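Enoyl-CoA hydratase, EchA12_1 (Mycobacterium marinum M, PDB 3QRE) probably catalyses the hydration of enoyl-CoA thioesters in fatty acid metabolism, as a member of the crotonase-like enoyl-CoA hydratase/isomerase family. Local coordinates at residues K131-G139 / L221-I232. Residues are numbered along the deposited sequence; the frame is centred on the assembly and turned at random.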
ATOM      1  N   LYS A 131     -23.725   6.094   0.992  1.00 27.74           N
ATOM      2  CA  LYS A 131     -23.218   7.229   1.786  1.00 28.09           C
ATOM      3  C   LYS A 131     -21.948   6.878   2.553  1.00 27.52           C
ATOM      4  O   LYS A 131     -21.811   5.763   3.020  1.00 27.74           O
ATOM      5  CB  LYS A 131     -24.307   7.718   2.781  1.00 28.09           C
ATOM      6  CG  LYS A 131     -25.588   8.125   2.079  1.00 28.26           C
ATOM      7  CD  LYS A 131     -26.741   8.498   3.011  1.00 28.76           C
ATOM      8  CE  LYS A 131     -27.919   8.940   2.102  1.00 29.12           C
ATOM      9  NZ  LYS A 131     -29.108   9.523   2.825  1.00 30.02           N
ATOM     10  N   PRO A 132     -21.035   7.843   2.719  1.00 27.99           N
ATOM     11  CA  PRO A 132     -19.786   7.603   3.429  1.00 27.46           C
ATOM     12  C   PRO A 132     -20.007   7.411   4.929  1.00 27.91           C
ATOM     13  O   PRO A 132     -20.939   8.002   5.505  1.00 27.56           O
ATOM     14  CB  PRO A 132     -18.981   8.898   3.195  1.00 27.53           C
ATOM     15  CG  PRO A 132     -19.802   9.721   2.206  1.00 28.29           C
ATOM     16  CD  PRO A 132     -21.199   9.268   2.369  1.00 28.63           C
ATOM     17  N   VAL A 133     -19.142   6.599   5.558  1.00 27.20           N
ATOM     18  CA  VAL A 133     -19.140   6.451   7.001  1.00 26.47           C
ATOM     19  C   VAL A 133     -17.762   6.861   7.492  1.00 26.84           C
ATOM     20  O   VAL A 133     -16.730   6.357   6.998  1.00 26.95           O
ATOM     21  CB  VAL A 133     -19.515   4.995   7.443  1.00 26.82           C
ATOM     22  CG1 VAL A 133     -19.638   4.878   8.961  1.00 25.20           C
ATOM     23  CG2 VAL A 133     -20.823   4.545   6.793  1.00 27.35           C
ATOM     24  N   ILE A 134     -17.744   7.796   8.435  1.00 27.24           N
ATOM     25  CA  ILE A 134     -16.525   8.243   9.073  1.00 27.76           C
ATOM     26  C   ILE A 134     -16.496   7.648  10.484  1.00 28.53           C
ATOM     27  O   ILE A 134     -17.366   7.957  11.314  1.00 29.44           O
ATOM     28  CB  ILE A 134     -16.454   9.795   9.170  1.00 28.94           C
ATOM     29  CG1 ILE A 134     -16.909  10.506   7.876  1.00 28.54           C
ATOM     30  CG2 ILE A 134     -15.070  10.268   9.604  1.00 30.83           C
ATOM     31  CD1 ILE A 134     -16.305   9.950   6.558  1.00 27.00           C
ATOM     32  N   ALA A 135     -15.504   6.800  10.757  1.00 28.29           N
ATOM     33  CA  ALA A 135     -15.279   6.301  12.100  1.00 28.69           C
ATOM     34  C   ALA A 135     -14.440   7.267  12.918  1.00 29.65           C
ATOM     35  O   ALA A 135     -13.374   7.739  12.470  1.00 30.55           O
ATOM     36  CB  ALA A 135     -14.627   4.902  12.075  1.00 28.92           C
ATOM     37  N   ALA A 136     -14.927   7.564  14.122  1.00 29.46           N
ATOM     38  CA  ALA A 136     -14.182   8.342  15.082  1.00 29.41           C
ATOM     39  C   ALA A 136     -13.826   7.422  16.229  1.00 29.38           C
ATOM     40  O   ALA A 136     -14.644   7.165  17.094  1.00 30.15           O
ATOM     41  CB  ALA A 136     -15.012   9.492  15.566  1.00 30.54           C
ATOM     42  N   ILE A 137     -12.590   6.934  16.227  1.00 29.68           N
ATOM     43  CA  ILE A 137     -12.144   5.865  17.117  1.00 28.92           C
ATOM     44  C   ILE A 137     -11.622   6.460  18.415  1.00 30.50           C
ATOM     45  O   ILE A 137     -10.460   6.853  18.514  1.00 30.61           O
ATOM     46  CB  ILE A 137     -11.097   4.964  16.416  1.00 27.96           C
ATOM     47  CG1 ILE A 137     -11.654   4.501  15.043  1.00 27.84           C
ATOM     48  CG2 ILE A 137     -10.752   3.758  17.283  1.00 24.97           C
ATOM     49  CD1 ILE A 137     -10.667   3.767  14.121  1.00 22.54           C
ATOM     50  N   ASN A 138     -12.508   6.506  19.407  1.00 32.09           N
ATOM     51  CA  ASN A 138     -12.280   7.166  20.719  1.00 34.27           C
ATOM     52  C   ASN A 138     -11.426   6.399  21.718  1.00 34.84           C
ATOM     53  O   ASN A 138     -11.006   6.969  22.725  1.00 36.47           O
ATOM     54  CB  ASN A 138     -13.633   7.480  21.391  1.00 34.14           C
ATOM     55  CG  ASN A 138     -14.560   6.265  21.415  1.00 35.19           C
ATOM     56  OD1 ASN A 138     -15.046   5.822  20.365  1.00 33.99           O
ATOM     57  ND2 ASN A 138     -14.798   5.711  22.607  1.00 36.29           N
ATOM     58  N   GLY A 139     -11.190   5.113  21.458  1.00 34.75           N
ATOM     59  CA  GLY A 139     -10.547   4.213  22.432  1.00 34.98           C
ATOM     60  C   GLY A 139     -10.502   2.798  21.869  1.00 34.70           C
ATOM     61  O   GLY A 139     -10.729   2.623  20.651  1.00 33.60           O
ATOM     62  N   LEU A 221     -11.471  14.859  18.905  1.00 44.12           N
ATOM     63  CA  LEU A 221     -11.914  13.754  18.018  1.00 42.15           C
ATOM     64  C   LEU A 221     -13.254  13.942  17.284  1.00 41.77           C
ATOM     65  O   LEU A 221     -13.317  13.829  16.050  1.00 40.77           O
ATOM     66  CB  LEU A 221     -11.907  12.411  18.756  1.00 41.43           C
ATOM     67  CG  LEU A 221     -12.264  11.177  17.907  1.00 39.54           C
ATOM     68  CD1 LEU A 221     -11.280  10.958  16.751  1.00 37.33           C
ATOM     69  CD2 LEU A 221     -12.348   9.943  18.789  1.00 37.65           C
ATOM     70  N   MET A 222     -14.321  14.197  18.035  1.00 42.05           N
ATOM     71  CA  MET A 222     -15.629  14.413  17.426  1.00 42.05           C
ATOM     72  C   MET A 222     -15.751  15.733  16.641  1.00 42.64           C
ATOM     73  O   MET A 222     -16.304  15.721  15.545  1.00 42.55           O
ATOM     74  CB  MET A 222     -16.758  14.256  18.452  1.00 42.57           C
ATOM     75  CG  MET A 222     -16.964  12.803  18.891  1.00 43.24           C
ATOM     76  SD  MET A 222     -17.425  11.740  17.489  1.00 44.78           S
ATOM     77  CE  MET A 222     -19.050  12.393  17.096  1.00 41.62           C
ATOM     78  N   PRO A 223     -15.239  16.863  17.183  1.00 43.62           N
ATOM     79  CA  PRO A 223     -15.280  18.091  16.372  1.00 44.27           C
ATOM     80  C   PRO A 223     -14.625  17.942  14.981  1.00 43.88           C
ATOM     81  O   PRO A 223     -15.200  18.390  13.965  1.00 43.38           O
ATOM     82  CB  PRO A 223     -14.548  19.117  17.254  1.00 45.07           C
ATOM     83  CG  PRO A 223     -14.924  18.707  18.648  1.00 44.93           C
ATOM     84  CD  PRO A 223     -15.001  17.177  18.614  1.00 44.87           C
ATOM     85  N   ARG A 224     -13.466  17.278  14.950  1.00 43.46           N
ATOM     86  CA  ARG A 224     -12.728  16.990  13.719  1.00 42.80           C
ATOM     87  C   ARG A 224     -13.459  16.017  12.766  1.00 41.22           C
ATOM     88  O   ARG A 224     -13.569  16.285  11.563  1.00 40.58           O
ATOM     89  CB  ARG A 224     -11.324  16.479  14.055  1.00 42.92           C
ATOM     90  CG  ARG A 224     -10.460  16.201  12.847  1.00 44.01           C
ATOM     91  CD  ARG A 224      -9.916  17.482  12.168  1.00 46.72           C
ATOM     92  NE  ARG A 224      -9.249  17.118  10.919  1.00 47.43           N
ATOM     93  CZ  ARG A 224      -9.724  17.375   9.698  1.00 49.17           C
ATOM     94  NH1 ARG A 224     -10.863  18.047   9.541  1.00 48.09           N
ATOM     95  NH2 ARG A 224      -9.042  16.973   8.622  1.00 48.08           N
ATOM     96  N   ALA A 225     -13.971  14.910  13.302  1.00 40.11           N
ATOM     97  CA  ALA A 225     -14.737  13.964  12.489  1.00 38.72           C
ATOM     98  C   ALA A 225     -15.977  14.644  11.893  1.00 38.90           C
ATOM     99  O   ALA A 225     -16.307  14.420  10.723  1.00 37.93           O
ATOM    100  CB  ALA A 225     -15.129  12.715  13.304  1.00 37.46           C
ATOM    101  N   LEU A 226     -16.644  15.488  12.694  1.00 39.61           N
ATOM    102  CA  LEU A 226     -17.817  16.248  12.215  1.00 40.17           C
ATOM    103  C   LEU A 226     -17.478  17.375  11.250  1.00 40.65           C
ATOM    104  O   LEU A 226     -18.266  17.670  10.360  1.00 41.19           O
ATOM    105  CB  LEU A 226     -18.639  16.823  13.372  1.00 40.25           C
ATOM    106  CG  LEU A 226     -19.242  15.779  14.286  1.00 39.41           C
ATOM    107  CD1 LEU A 226     -19.686  16.466  15.597  1.00 41.79           C
ATOM    108  CD2 LEU A 226     -20.378  15.020  13.590  1.00 37.00           C
ATOM    109  N   GLU A 227     -16.336  18.026  11.458  1.00 41.55           N
ATOM    110  CA  GLU A 227     -15.868  19.095  10.564  1.00 42.88           C
ATOM    111  C   GLU A 227     -15.676  18.478   9.180  1.00 41.67           C
ATOM    112  O   GLU A 227     -16.304  18.889   8.203  1.00 41.56           O
ATOM    113  CB  GLU A 227     -14.549  19.692  11.084  1.00 43.84           C
ATOM    114  CG  GLU A 227     -13.890  20.750  10.176  1.00 47.75           C
ATOM    115  CD  GLU A 227     -12.423  21.073  10.559  1.00 51.16           C
ATOM    116  OE1 GLU A 227     -11.752  20.250  11.216  1.00 50.95           O
ATOM    117  OE2 GLU A 227     -11.935  22.162  10.189  1.00 54.93           O
ATOM    118  N   TYR A 228     -14.836  17.448   9.140  1.00 40.91           N
ATOM    119  CA  TYR A 228     -14.542  16.680   7.928  1.00 39.56           C
ATOM    120  C   TYR A 228     -15.803  16.182   7.227  1.00 38.97           C
ATOM    121  O   TYR A 228     -15.941  16.345   6.021  1.00 38.36           O
ATOM    122  CB  TYR A 228     -13.583  15.525   8.263  1.00 38.25           C
ATOM    123  CG  TYR A 228     -13.143  14.736   7.056  1.00 36.33           C
ATOM    124  CD1 TYR A 228     -12.142  15.208   6.228  1.00 33.27           C
ATOM    125  CD2 TYR A 228     -13.750  13.520   6.742  1.00 33.40           C
ATOM    126  CE1 TYR A 228     -11.748  14.494   5.121  1.00 34.79           C
ATOM    127  CE2 TYR A 228     -13.363  12.798   5.655  1.00 33.46           C
ATOM    128  CZ  TYR A 228     -12.363  13.283   4.838  1.00 34.08           C
ATOM    129  OH  TYR A 228     -11.990  12.553   3.736  1.00 32.83           O
ATOM    130  N   ALA A 229     -16.729  15.611   7.999  1.00 39.67           N
ATOM    131  CA  ALA A 229     -18.011  15.090   7.473  1.00 40.19           C
ATOM    132  C   ALA A 229     -18.931  16.147   6.830  1.00 41.63           C
ATOM    133  O   ALA A 229     -19.509  15.909   5.765  1.00 42.15           O
ATOM    134  CB  ALA A 229     -18.751  14.319   8.536  1.00 39.11           C
ATOM    135  N   GLU A 230     -19.090  17.297   7.471  1.00 43.16           N
ATOM    136  CA  GLU A 230     -19.832  18.399   6.851  1.00 44.90           C
ATOM    137  C   GLU A 230     -19.048  19.038   5.703  1.00 44.59           C
ATOM    138  O   GLU A 230     -19.646  19.488   4.729  1.00 44.83           O
ATOM    139  CB  GLU A 230     -20.289  19.430   7.899  1.00 46.37           C
ATOM    140  CG  GLU A 230     -21.719  19.134   8.436  1.00 50.04           C
ATOM    141  CD  GLU A 230     -21.984  19.731   9.811  1.00 56.24           C
ATOM    142  OE1 GLU A 230     -22.411  18.980  10.740  1.00 56.07           O
ATOM    143  OE2 GLU A 230     -21.766  20.966   9.955  1.00 60.11           O
ATOM    144  N   ASP A 231     -17.716  19.053   5.815  1.00 44.40           N
ATOM    145  CA  ASP A 231     -16.844  19.457   4.707  1.00 44.77           C
ATOM    146  C   ASP A 231     -17.133  18.643   3.443  1.00 43.99           C
ATOM    147  O   ASP A 231     -17.392  19.236   2.391  1.00 44.79           O
ATOM    148  CB  ASP A 231     -15.355  19.349   5.072  1.00 45.03           C
ATOM    149  CG  ASP A 231     -14.788  20.638   5.672  1.00 49.05           C
ATOM    150  OD1 ASP A 231     -15.557  21.507   6.173  1.00 51.51           O
ATOM    151  OD2 ASP A 231     -13.548  20.788   5.643  1.00 51.75           O
ATOM    152  N   ILE A 232     -17.121  17.303   3.538  1.00 41.74           N
ATOM    153  CA  ILE A 232     -17.399  16.470   2.358  1.00 40.42           C
ATOM    154  C   ILE A 232     -18.850  16.571   1.886  1.00 40.00           C
ATOM    155  O   ILE A 232     -19.127  16.510   0.679  1.00 39.66           O
ATOM    156  CB  ILE A 232     -16.899  14.967   2.494  1.00 39.74           C
ATOM    157  CG1 ILE A 232     -17.914  14.081   3.199  1.00 38.59           C
ATOM    158  CG2 ILE A 232     -15.527  14.888   3.184  1.00 39.26           C
ATOM    159  CD1 ILE A 232     -17.388  12.676   3.447  1.00 42.26           C
TER
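Ala-136 points its methyl group at residues 221-232 of helix 221-235, with CB 3.9 Å from CB of the small Ala-225 and 3.8 Å from SD of Met-222, whose bend at chi2 (-61°) brings the sulfur in. Leu-221 reaches past this methyl: with CG anti to the backbone N (chi1 -176°), its CD2 lies over the backbone at the strand's end, 3.4 Å from CA of Asn-138. Ile-134 crosses Tyr-228, one helical turn after Ala-225, at about a right angle, its CD1 meeting the ring edge at CE2 (4.2 Å), while CG1 rests against CB of Ala-229. Ile-232 CG2 lies over one face of that ring, offset toward the rim, and Ile-232 CD1 ends 4.0 Å from CG of Pro-132. Helix and strand run antiparallel, their axes 8.8 Å apart, as in a beta-alpha layer of the crotonase fold; strand 133-137 is flanked in the sheet by 77-82 and 154-158. Asn-138 OD1 accepts from N of Gly-82 and its ND2 donates to O of Gly-86. The segments are joined by apolar methyl, sulfur and ring-edge contacts, while the Asn-138 amide and the Tyr-228 hydroxyl bond outside them, the latter to Asp-193 of the second subunit.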